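Local coordinates for putative short-chain dehydrogenase/reductase (Burkholderia xenovorans, PDB 5JY1), which binds NAD and probably works as a short-chain dehydrogenase/reductase, tentatively assigned to the reduction of 3-oxoacyl-[acyl-carrier-protein] substrates, at residues 29-33 / 227-232; 72-78 / 126-130; 149-154 / 164-169. All blocks are in the same frame, centred on the assembly; numbering follows the deposited sequence. Where two conformers were deposited one is given.

Contact 1: 29-33 / 227-232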
loop_
_atom_site.group_PDB
_atom_site.type_symbol
_atom_site.label_atom_id
_atom_site.label_comp_id
_atom_site.label_asym_id
_atom_site.label_seq_id
_atom_site.Cartn_x
_atom_site.Cartn_y
_atom_site.Cartn_z
ATOM N N GLY A 29 4.816 16.573 23.084
ATOM C CA GLY A 29 5.162 17.457 21.985
ATOM C C GLY A 29 3.939 17.903 21.211
ATOM O O GLY A 29 3.826 19.072 20.831
ATOM N N VAL A 30 3.000 16.982 20.979
ATOM C CA VAL A 30 1.753 17.336 20.307
ATOM C C VAL A 30 0.945 18.316 21.156
ATOM O O VAL A 30 0.424 19.318 20.651
ATOM C CB VAL A 30 0.944 16.065 19.977
ATOM C CG1 VAL A 30 -0.436 16.434 19.453
ATOM C CG2 VAL A 30 1.694 15.206 18.957
ATOM N N ALA A 31 0.821 18.038 22.459
ATOM C CA ALA A 31 0.046 18.921 23.324
ATOM C C ALA A 31 0.610 20.337 23.329
ATOM O O ALA A 31 -0.145 21.310 23.253
ATOM C CB ALA A 31 0.001 18.359 24.749
ATOM N N ARG A 32 1.935 20.472 23.430
ATOM C CA ARG A 32 2.547 21.798 23.416
ATOM C C ARG A 32 2.354 22.487 22.068
ATOM O O ARG A 32 2.111 23.701 22.018
ATOM C CB ARG A 32 4.031 21.691 23.774
ATOM C CG ARG A 32 4.290 21.448 25.261
ATOM C CD ARG A 32 5.709 20.973 25.516
ATOM N NE ARG A 32 6.692 21.913 24.986
ATOM C CZ ARG A 32 7.345 22.813 25.713
ATOM N NH1 ARG A 32 7.141 22.895 27.021
ATOM N NH2 ARG A 32 8.213 23.627 25.130
ATOM N N SER A 33 2.462 21.731 20.967
ATOM C CA SER A 33 2.215 22.308 19.646
ATOM C C SER A 33 0.783 22.803 19.526
ATOM O O SER A 33 0.539 23.891 18.995
ATOM C CB SER A 33 2.506 21.281 18.548
ATOM O OG SER A 33 3.827 20.798 18.644
ATOM N N PRO A 227 9.922 15.449 19.137
ATOM C CA PRO A 227 8.462 15.373 19.319
ATOM C C PRO A 227 7.726 16.654 18.953
ATOM O O PRO A 227 6.821 16.620 18.113
ATOM C CB PRO A 227 8.330 15.025 20.808
ATOM C CG PRO A 227 9.550 14.201 21.085
ATOM C CD PRO A 227 10.656 14.813 20.246
ATOM N N GLU A 228 8.117 17.792 19.529
ATOM C CA GLU A 228 7.335 19.005 19.322
ATOM C C GLU A 228 7.557 19.608 17.938
ATOM O O GLU A 228 6.594 20.024 17.285
ATOM C CB GLU A 228 7.653 20.040 20.401
ATOM C CG GLU A 228 6.945 21.367 20.167
ATOM C CD GLU A 228 7.001 22.293 21.369
ATOM O OE1 GLU A 228 7.569 21.894 22.412
ATOM O OE2 GLU A 228 6.469 23.422 21.262
ATOM N N GLN A 229 8.807 19.659 17.465
ATOM C CA GLN A 229 9.113 20.357 16.218
ATOM C C GLN A 229 8.849 19.508 14.985
ATOM O O GLN A 229 8.536 20.053 13.921
ATOM C CB GLN A 229 10.575 20.816 16.200
ATOM C CG GLN A 229 10.875 22.039 17.043
ATOM C CD GLN A 229 12.297 22.534 16.847
ATOM O OE1 GLN A 229 12.736 22.770 15.718
ATOM N NE2 GLN A 229 13.029 22.676 17.943
ATOM N N ASP A 230 8.979 18.184 15.093
ATOM C CA ASP A 230 8.827 17.320 13.920
ATOM C C ASP A 230 7.499 16.576 13.867
ATOM O O ASP A 230 6.940 16.425 12.779
ATOM C CB ASP A 230 9.975 16.305 13.852
ATOM C CG ASP A 230 11.305 16.961 13.522
ATOM O OD1 ASP A 230 11.355 17.701 12.517
ATOM O OD2 ASP A 230 12.282 16.767 14.276
ATOM N N ILE A 231 6.977 16.095 14.998
ATOM C CA ILE A 231 5.697 15.388 14.971
ATOM C C ILE A 231 4.537 16.350 15.186
ATOM O O ILE A 231 3.505 16.238 14.517
ATOM C CB ILE A 231 5.672 14.248 16.015
ATOM C CG1 ILE A 231 6.961 13.419 15.971
ATOM C CG2 ILE A 231 4.435 13.363 15.806
ATOM C CD1 ILE A 231 7.302 12.810 14.607
ATOM N N GLY A 232 4.706 17.296 16.110
ATOM C CA GLY A 232 3.693 18.278 16.438
ATOM C C GLY A 232 2.984 18.895 15.243
ATOM O O GLY A 232 1.754 18.903 15.174
HETATM O O HOH W 1 7.559 25.372 22.585
#

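Contact 2: 72-78 / 126-130. With NAD (nicotinamide-adenine-dinucleotide), chain E.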
loop_
_atom_site.group_PDB
_atom_site.type_symbol
_atom_site.label_atom_id
_atom_site.label_comp_id
_atom_site.label_asym_id
_atom_site.label_seq_id
_atom_site.Cartn_x
_atom_site.Cartn_y
_atom_site.Cartn_z
ATOM N N VAL A 72 -6.384 5.064 30.268
ATOM C CA VAL A 72 -7.028 4.678 29.013
ATOM C C VAL A 72 -7.312 3.180 28.952
ATOM O O VAL A 72 -7.896 2.706 27.975
ATOM C CB VAL A 72 -6.204 5.109 27.784
ATOM C CG1 VAL A 72 -6.015 6.635 27.770
ATOM C CG2 VAL A 72 -4.864 4.381 27.737
ATOM N N THR A 73 -6.914 2.423 29.981
ATOM C CA THR A 73 -7.376 1.040 30.077
ATOM C C THR A 73 -8.780 0.942 30.662
ATOM O O THR A 73 -9.330 -0.164 30.728
ATOM C CB THR A 73 -6.405 0.192 30.908
ATOM O OG1 THR A 73 -6.422 0.622 32.272
ATOM C CG2 THR A 73 -4.983 0.296 30.359
ATOM N N SER A 74 -9.384 2.067 31.057
ATOM C CA SER A 74 -10.713 2.085 31.655
ATOM C C SER A 74 -11.640 2.934 30.803
ATOM O O SER A 74 -11.429 4.144 30.663
ATOM C CB SER A 74 -10.674 2.626 33.082
ATOM O OG SER A 74 -11.997 2.871 33.539
ATOM N N LYS A 75 -12.673 2.298 30.251
ATOM C CA LYS A 75 -13.678 3.013 29.474
ATOM C C LYS A 75 -14.275 4.175 30.266
ATOM O O LYS A 75 -14.441 5.281 29.738
ATOM C CB LYS A 75 -14.767 2.026 29.059
ATOM C CG LYS A 75 -15.899 2.624 28.272
ATOM C CD LYS A 75 -16.960 1.562 28.041
ATOM C CE LYS A 75 -17.976 1.986 27.004
ATOM N NZ LYS A 75 -18.915 0.853 26.746
ATOM N N ALA A 76 -14.606 3.941 31.538
ATOM C CA ALA A 76 -15.210 4.997 32.346
ATOM C C ALA A 76 -14.277 6.192 32.492
ATOM O O ALA A 76 -14.725 7.341 32.452
ATOM C CB ALA A 76 -15.602 4.457 33.722
ATOM N N SER A 77 -12.974 5.941 32.658
ATOM C CA SER A 77 -12.023 7.036 32.848
ATOM C C SER A 77 -11.898 7.883 31.590
ATOM O O SER A 77 -11.842 9.117 31.663
ATOM C CB SER A 77 -10.655 6.474 33.241
ATOM O OG SER A 77 -9.714 7.518 33.469
ATOM N N ILE A 78 -11.854 7.229 30.430
ATOM C CA ILE A 78 -11.829 7.943 29.157
ATOM C C ILE A 78 -13.092 8.779 28.993
ATOM O O ILE A 78 -13.037 9.957 28.617
ATOM C CB ILE A 78 -11.665 6.943 28.000
ATOM C CG1 ILE A 78 -10.283 6.297 28.043
ATOM C CG2 ILE A 78 -11.910 7.640 26.686
ATOM C CD1 ILE A 78 -10.129 5.122 27.076
ATOM N N ALA A 126 -8.331 1.353 24.011
ATOM C CA ALA A 126 -8.255 2.759 24.405
ATOM C C ALA A 126 -8.685 3.679 23.270
ATOM O O ALA A 126 -9.409 4.656 23.495
ATOM C CB ALA A 126 -6.836 3.097 24.847
ATOM N N THR A 127 -8.214 3.401 22.048
ATOM C CA THR A 127 -8.587 4.210 20.892
ATOM C C THR A 127 -10.071 4.068 20.581
ATOM O O THR A 127 -10.768 5.064 20.360
ATOM C CB THR A 127 -7.732 3.800 19.688
ATOM O OG1 THR A 127 -6.363 4.120 19.949
ATOM C CG2 THR A 127 -8.175 4.509 18.428
ATOM N N TRP A 128 -10.567 2.829 20.564
ATOM C CA TRP A 128 -11.988 2.554 20.354
ATOM C C TRP A 128 -12.874 3.317 21.336
ATOM O O TRP A 128 -13.836 3.981 20.931
ATOM C CB TRP A 128 -12.203 1.040 20.483
ATOM C CG TRP A 128 -13.624 0.487 20.538
ATOM C CD1 TRP A 128 -14.376 0.269 21.655
ATOM C CD2 TRP A 128 -14.392 -0.022 19.436
ATOM N NE1 TRP A 128 -15.580 -0.307 21.315
ATOM C CE2 TRP A 128 -15.610 -0.498 19.955
ATOM C CE3 TRP A 128 -14.160 -0.127 18.059
ATOM C CZ2 TRP A 128 -16.602 -1.053 19.146
ATOM C CZ3 TRP A 128 -15.146 -0.669 17.259
ATOM C CH2 TRP A 128 -16.348 -1.125 17.798
ATOM N N TRP A 129 -12.571 3.222 22.636
ATOM C CA TRP A 129 -13.401 3.882 23.641
ATOM C C TRP A 129 -13.348 5.396 23.490
ATOM O O TRP A 129 -14.373 6.079 23.600
ATOM C CB TRP A 129 -12.939 3.488 25.043
ATOM C CG TRP A 129 -13.292 2.097 25.449
ATOM C CD1 TRP A 129 -14.431 1.414 25.136
ATOM C CD2 TRP A 129 -12.495 1.214 26.245
ATOM N NE1 TRP A 129 -14.395 0.153 25.701
ATOM C CE2 TRP A 129 -13.215 0.007 26.383
ATOM C CE3 TRP A 129 -11.237 1.324 26.848
ATOM C CZ2 TRP A 129 -12.723 -1.077 27.104
ATOM C CZ3 TRP A 129 -10.750 0.241 27.570
ATOM C CH2 TRP A 129 -11.494 -0.943 27.690
ATOM N N ALA A 130 -12.157 5.941 23.250
ATOM C CA ALA A 130 -12.043 7.391 23.165
ATOM C C ALA A 130 -12.716 7.923 21.908
ATOM O O ALA A 130 -13.379 8.964 21.953
ATOM C CB ALA A 130 -10.574 7.805 23.217
HETATM P PA NAD E . 6.135 7.380 25.615
HETATM O O1A NAD E . 6.436 6.060 26.256
HETATM O O2A NAD E . 7.318 8.337 25.609
HETATM O O5B NAD E . 4.826 8.116 26.348
HETATM C C5B NAD E . 3.743 7.300 26.631
HETATM C C4B NAD E . 2.710 8.140 27.487
HETATM O O4B NAD E . 1.647 7.429 27.655
HETATM C C3B NAD E . 3.320 8.363 28.914
HETATM O O3B NAD E . 3.177 9.698 29.291
HETATM C C2B NAD E . 2.500 7.438 29.781
HETATM O O2B NAD E . 2.519 7.884 31.223
HETATM C C1B NAD E . 1.307 7.530 29.224
HETATM N N9A NAD E . 0.465 6.406 29.591
HETATM C C8A NAD E . 0.863 5.140 29.736
HETATM N N7A NAD E . -0.186 4.421 30.079
HETATM C C5A NAD E . -1.239 5.240 30.150
HETATM C C6A NAD E . -2.572 4.988 30.478
HETATM N N6A NAD E . -3.353 3.815 30.845
HETATM N N1A NAD E . -3.443 5.979 30.479
HETATM C C2A NAD E . -3.029 7.251 30.159
HETATM N N3A NAD E . -1.736 7.507 29.847
HETATM C C4A NAD E . -0.840 6.470 29.844
HETATM O O3 NAD E . 5.628 7.084 24.072
HETATM P PN NAD E . 6.125 7.777 22.681
HETATM O O1N NAD E . 7.479 7.203 22.297
HETATM O O2N NAD E . 6.221 9.312 22.755
HETATM O O5D NAD E . 5.040 7.305 21.521
HETATM C C5D NAD E . 3.749 7.912 21.500
HETATM C C4D NAD E . 2.873 7.260 20.380
HETATM O O4D NAD E . 3.558 7.187 19.240
HETATM C C3D NAD E . 2.556 5.815 20.779
HETATM O O3D NAD E . 1.321 5.460 20.376
HETATM C C2D NAD E . 3.627 5.002 20.012
HETATM O O2D NAD E . 3.131 3.604 19.901
HETATM C C1D NAD E . 3.714 5.630 18.858
HETATM N N1N NAD E . 5.003 5.445 18.210
HETATM C C2N NAD E . 6.101 6.129 18.630
HETATM C C3N NAD E . 7.339 5.948 18.009
HETATM C C7N NAD E . 8.566 6.699 18.471
HETATM O O7N NAD E . 9.594 6.676 17.811
HETATM N N7N NAD E . 8.539 7.433 19.675
HETATM C C4N NAD E . 7.445 5.067 16.963
HETATM C C5N NAD E . 6.357 4.391 16.538
HETATM C C6N NAD E . 5.116 4.582 17.163
#

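Contact 3: 149-154 / 164-169. With NAD (nicotinamide-adenine-dinucleotide), chain E; ACT (acetate ion), chain H.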
loop_
_atom_site.group_PDB
_atom_site.type_symbol
_atom_site.label_atom_id
_atom_site.label_comp_id
_atom_site.label_asym_id
_atom_site.label_seq_id
_atom_site.Cartn_x
_atom_site.Cartn_y
_atom_site.Cartn_z
ATOM N N PHE A 149 -2.400 7.019 16.258
ATOM C CA PHE A 149 -0.983 6.743 16.062
ATOM C C PHE A 149 -0.772 5.250 15.871
ATOM O O PHE A 149 -1.196 4.446 16.703
ATOM C CB PHE A 149 -0.147 7.253 17.237
ATOM C CG PHE A 149 0.136 8.727 17.176
ATOM C CD1 PHE A 149 1.227 9.202 16.474
ATOM C CD2 PHE A 149 -0.701 9.634 17.791
ATOM C CE1 PHE A 149 1.494 10.562 16.401
ATOM C CE2 PHE A 149 -0.437 10.995 17.728
ATOM C CZ PHE A 149 0.662 11.460 17.033
ATOM N N TYR A 150 -0.123 4.882 14.771
ATOM C CA TYR A 150 0.269 3.492 14.593
ATOM C C TYR A 150 1.788 3.493 14.454
ATOM O O TYR A 150 2.448 4.376 15.019
ATOM C CB TYR A 150 -0.489 2.836 13.423
ATOM C CG TYR A 150 -0.025 3.154 12.013
ATOM C CD1 TYR A 150 -0.188 4.423 11.468
ATOM C CD2 TYR A 150 0.529 2.159 11.210
ATOM C CE1 TYR A 150 0.224 4.700 10.164
ATOM C CE2 TYR A 150 0.938 2.419 9.926
ATOM C CZ TYR A 150 0.788 3.686 9.406
ATOM O OH TYR A 150 1.205 3.929 8.126
ATOM N N SER A 151 2.371 2.527 13.751
ATOM C CA SER A 151 3.819 2.434 13.729
ATOM C C SER A 151 4.292 1.787 12.439
ATOM O O SER A 151 3.637 0.896 11.888
ATOM C CB SER A 151 4.350 1.635 14.928
ATOM O OG SER A 151 5.762 1.470 14.835
ATOM N N ILE A 152 5.463 2.233 11.980
ATOM C CA ILE A 152 6.159 1.573 10.880
ATOM C C ILE A 152 6.416 0.102 11.188
ATOM O O ILE A 152 6.542 -0.711 10.264
ATOM C CB ILE A 152 7.472 2.330 10.569
ATOM C CG1 ILE A 152 8.140 1.784 9.308
ATOM C CG2 ILE A 152 8.445 2.215 11.732
ATOM C CD1 ILE A 152 9.344 2.580 8.890
ATOM N N ASP A 153 6.478 -0.267 12.476
ATOM C CA ASP A 153 6.667 -1.672 12.842
ATOM C C ASP A 153 5.546 -2.559 12.311
ATOM O O ASP A 153 5.768 -3.757 12.073
ATOM C CB ASP A 153 6.753 -1.822 14.365
ATOM C CG ASP A 153 8.070 -1.320 14.947
ATOM O OD1 ASP A 153 8.993 -0.922 14.191
ATOM O OD2 ASP A 153 8.185 -1.361 16.187
ATOM N N THR A 154 4.330 -2.013 12.150
ATOM C CA THR A 154 3.222 -2.804 11.611
ATOM C C THR A 154 3.436 -3.160 10.156
ATOM O O THR A 154 2.782 -4.082 9.655
ATOM C CB THR A 154 1.884 -2.063 11.699
ATOM O OG1 THR A 154 1.889 -0.955 10.779
ATOM C CG2 THR A 154 1.642 -1.549 13.090
ATOM N N TYR A 164 2.507 -5.612 19.730
ATOM C CA TYR A 164 2.392 -4.218 19.328
ATOM C C TYR A 164 2.008 -4.092 17.856
ATOM O O TYR A 164 1.091 -3.339 17.499
ATOM C CB TYR A 164 3.731 -3.545 19.622
ATOM C CG TYR A 164 3.881 -2.109 19.229
ATOM C CD1 TYR A 164 3.422 -1.095 20.055
ATOM C CD2 TYR A 164 4.542 -1.760 18.059
ATOM C CE1 TYR A 164 3.581 0.229 19.710
ATOM C CE2 TYR A 164 4.712 -0.438 17.708
ATOM C CZ TYR A 164 4.230 0.549 18.538
ATOM O OH TYR A 164 4.393 1.870 18.201
ATOM N N ASN A 165 2.688 -4.852 16.989
ATOM C CA ASN A 165 2.420 -4.784 15.552
ATOM C C ASN A 165 0.984 -5.172 15.238
ATOM O O ASN A 165 0.345 -4.575 14.364
ATOM C CB ASN A 165 3.375 -5.702 14.778
ATOM C CG ASN A 165 4.836 -5.382 15.010
ATOM O OD1 ASN A 165 5.199 -4.270 15.424
ATOM N ND2 ASN A 165 5.698 -6.362 14.740
ATOM N N THR A 166 0.468 -6.185 15.937
ATOM C CA THR A 166 -0.908 -6.628 15.742
ATOM C C THR A 166 -1.900 -5.556 16.178
ATOM O O THR A 166 -2.825 -5.211 15.434
ATOM C CB THR A 166 -1.121 -7.921 16.523
ATOM O OG1 THR A 166 -0.255 -8.930 15.982
ATOM C CG2 THR A 166 -2.571 -8.385 16.436
ATOM N N ALA A 167 -1.714 -5.010 17.381
ATOM C CA ALA A 167 -2.660 -4.020 17.896
ATOM C C ALA A 167 -2.637 -2.743 17.064
ATOM O O ALA A 167 -3.695 -2.189 16.738
ATOM C CB ALA A 167 -2.353 -3.710 19.360
ATOM N N LYS A 168 -1.443 -2.271 16.693
ATOM C CA LYS A 168 -1.354 -1.039 15.910
ATOM C C LYS A 168 -1.864 -1.236 14.484
ATOM O O LYS A 168 -2.391 -0.293 13.879
ATOM C CB LYS A 168 0.087 -0.516 15.912
ATOM C CG LYS A 168 0.595 0.001 17.271
ATOM C CD LYS A 168 -0.200 1.212 17.745
ATOM C CE LYS A 168 0.583 2.006 18.790
ATOM N NZ LYS A 168 -0.107 3.289 19.140
ATOM N N ALA A 169 -1.748 -2.449 13.935
ATOM C CA ALA A 169 -2.410 -2.727 12.665
ATOM C C ALA A 169 -3.925 -2.614 12.806
ATOM O O ALA A 169 -4.598 -2.050 11.932
ATOM C CB ALA A 169 -2.012 -4.117 12.154
HETATM P PA NAD E . 6.135 7.380 25.615
HETATM O O1A NAD E . 6.436 6.060 26.256
HETATM O O2A NAD E . 7.318 8.337 25.609
HETATM O O5B NAD E . 4.826 8.116 26.348
HETATM C C5B NAD E . 3.743 7.300 26.631
HETATM C C4B NAD E . 2.710 8.140 27.487
HETATM O O4B NAD E . 1.647 7.429 27.655
HETATM C C3B NAD E . 3.320 8.363 28.914
HETATM O O3B NAD E . 3.177 9.698 29.291
HETATM C C2B NAD E . 2.500 7.438 29.781
HETATM O O2B NAD E . 2.519 7.884 31.223
HETATM C C1B NAD E . 1.307 7.530 29.224
HETATM N N9A NAD E . 0.465 6.406 29.591
HETATM C C8A NAD E . 0.863 5.140 29.736
HETATM N N7A NAD E . -0.186 4.421 30.079
HETATM C C5A NAD E . -1.239 5.240 30.150
HETATM C C6A NAD E . -2.572 4.988 30.478
HETATM N N6A NAD E . -3.353 3.815 30.845
HETATM N N1A NAD E . -3.443 5.979 30.479
HETATM C C2A NAD E . -3.029 7.251 30.159
HETATM N N3A NAD E . -1.736 7.507 29.847
HETATM C C4A NAD E . -0.840 6.470 29.844
HETATM O O3 NAD E . 5.628 7.084 24.072
HETATM P PN NAD E . 6.125 7.777 22.681
HETATM O O1N NAD E . 7.479 7.203 22.297
HETATM O O2N NAD E . 6.221 9.312 22.755
HETATM O O5D NAD E . 5.040 7.305 21.521
HETATM C C5D NAD E . 3.749 7.912 21.500
HETATM C C4D NAD E . 2.873 7.260 20.380
HETATM O O4D NAD E . 3.558 7.187 19.240
HETATM C C3D NAD E . 2.556 5.815 20.779
HETATM O O3D NAD E . 1.321 5.460 20.376
HETATM C C2D NAD E . 3.627 5.002 20.012
HETATM O O2D NAD E . 3.131 3.604 19.901
HETATM C C1D NAD E . 3.714 5.630 18.858
HETATM N N1N NAD E . 5.003 5.445 18.210
HETATM C C2N NAD E . 6.101 6.129 18.630
HETATM C C3N NAD E . 7.339 5.948 18.009
HETATM C C7N NAD E . 8.566 6.699 18.471
HETATM O O7N NAD E . 9.594 6.676 17.811
HETATM N N7N NAD E . 8.539 7.433 19.675
HETATM C C4N NAD E . 7.445 5.067 16.963
HETATM C C5N NAD E . 6.357 4.391 16.538
HETATM C C6N NAD E . 5.116 4.582 17.163
HETATM C C ACT H . 7.042 2.942 20.245
HETATM O O ACT H . 7.885 2.348 19.542
HETATM O OXT ACT H . 5.847 2.658 20.013
HETATM C CH3 ACT H . 7.441 3.932 21.299
HETATM O O HOH W 2 7.551 1.212 16.923
#

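Contact 1: 29-33 / 227-232
Two helices of the Rossmann fold cross here at close quarters: helix 25-36, which follows the first strand of the parallel sheet, meets the first turns of helix 227-239, which precedes the last strand. The axes of segments 29-33 and 227-232 approach to 8.0 Å at a signed crossing angle of -83°, close to perpendicular. Two glycines make this spacing possible. G29 CA lies 3.8 Å from E228 CA, and a CB on G29 would run into the backbone of P227 and E228; G232 CA sits 4.4 Å from V30 CA, and a CB on G232 would collide with the S33 hydroxyl. That hydroxyl is itself turned back into its own helix, S33 OG donating to G29 O at 2.8 Å, and it still rests 3.4 Å from G232 CA. Helix 227-239 begins with a wide pi-type turn at 227-231, in which G232 N donates to P227 O at 3.0 Å. Away from the buried glycines the contact becomes polar, with R32 and E228 forming a salt bridge; R32 has a second acidic partner, E57 of helix 48-60, reached through NH1. The side of helix 227-239 carrying D230 faces the second subunit, where D230 pairs with R244 of that subunit. At the bridge, R32 NE donates almost linearly to E228 OE1 at 2.7 Å, and water 1 donates to E228 OE2 at 2.6 Å.

Contact 2: 72-78 / 126-130
Apolar packing holds the start of helix 75-89 and the loop before it against helix 113-141 of the Rossmann domain. V72 CB lies 3.6 Å from A126 CB, while I78 enters between neighbouring turns of the partner helix, its CD1 3.8 Å from W129 CB and its CG2 3.7 Å from A130 CB. The small side chain of A126 lets the loop sit close, V72 O lying 3.3 Å from A126 CB. W129 adds a CH-pi contact: K75 CB stands over the face of the five-membered ring, 3.6 Å from its centroid and 8° off the normal. At the ring's six-membered end, T73 O approaches W129 CZ3 to 3.5 Å, and V72 O lies near the ring plane, 3.8 Å from W129 CE3. Polar bonds within 72-78 shape the turn instead of bridging the segments. S74 is the N-cap of helix 75-89, S74 OG accepting weakly from S77 N at 3.3 Å. Towards the cofactor, V72 N donates to NAD N1A at 3.1 Å with an N-H...acceptor angle of 172°, so the backbone reads the edge of the adenine. Towards the tetramer partner, K75 NZ and W129 NE1 both reach D113 of the third subunit. The chemistry therefore divides: apolar side chains, the lysine stem and the indole join the segments, the polar ends of K75 and W129 serve the subunit interface, and V72 N binds the adenine.

Contact 3: 149-154 / 164-169
T154 lays its methyl group on one turn of helix 162-182, against N165, K168 and A169: T154 CG2 lies 3.4 Å from K168 CB, 3.5 Å from N165 O and 3.6 Å from A169 N. Its hydroxyl turns the other way, T154 OG1 donating to S151 O at 2.8 Å, and S151 OG caps the turn by accepting from D153 N at 3.0 Å. This places the end of strand 144-149 and the bend after it along helix 162-182, with Y150 CB 3.7 Å from K168 O. The long side chain of K168 then runs past the bend so that K168 NZ donates both to F149 O and to the ribose hydroxyl NAD O3D, each at 2.9 Å. Y164 lies one helical turn earlier; Y164 OH is 3.3 Å from S151 CB, 2.7 Å from NAD O2D and only 2.5 Å from ACT OXT of an acetate probably carried in from crystallisation. Water 2 joins S151 OG to ACT O, at 2.8 and 2.9 Å respectively. The nicotinamide is close by, with S151 OG 3.4 Å from NAD C5N. D153 OD2 is also hydrogen-bonded to H161 of the same chain, and N165 ND2 to S177 of the third subunit. Y164 and K168, four residues apart, match the YxxxK motif of short-chain dehydrogenases/reductases, and with S151 they are consistent with that family's Ser-Tyr-Lys active site.

From the N terminus, the chain enters contact 1 on helix 25-36 and returns to it only at helix 227-239, closing a 193-residue loop. Both others nest inside it, in series: contact 2 closes a 47-residue loop, tying the turn leading into helix 75-89 to helix 113-141, and contact 3 then closes a short loop, nine residues between its segments, joining the end of strand 144-149 and the bend after it to helix 162-182. Contacts 2 and 3 share one NAD molecule, at its adenine and nicotinamide ends, and both reach the third subunit. Contact 1 lies across the chain's centre from each, yet touches contact 3 where I231 CG2 packs 4.1 Å from F149 CE1.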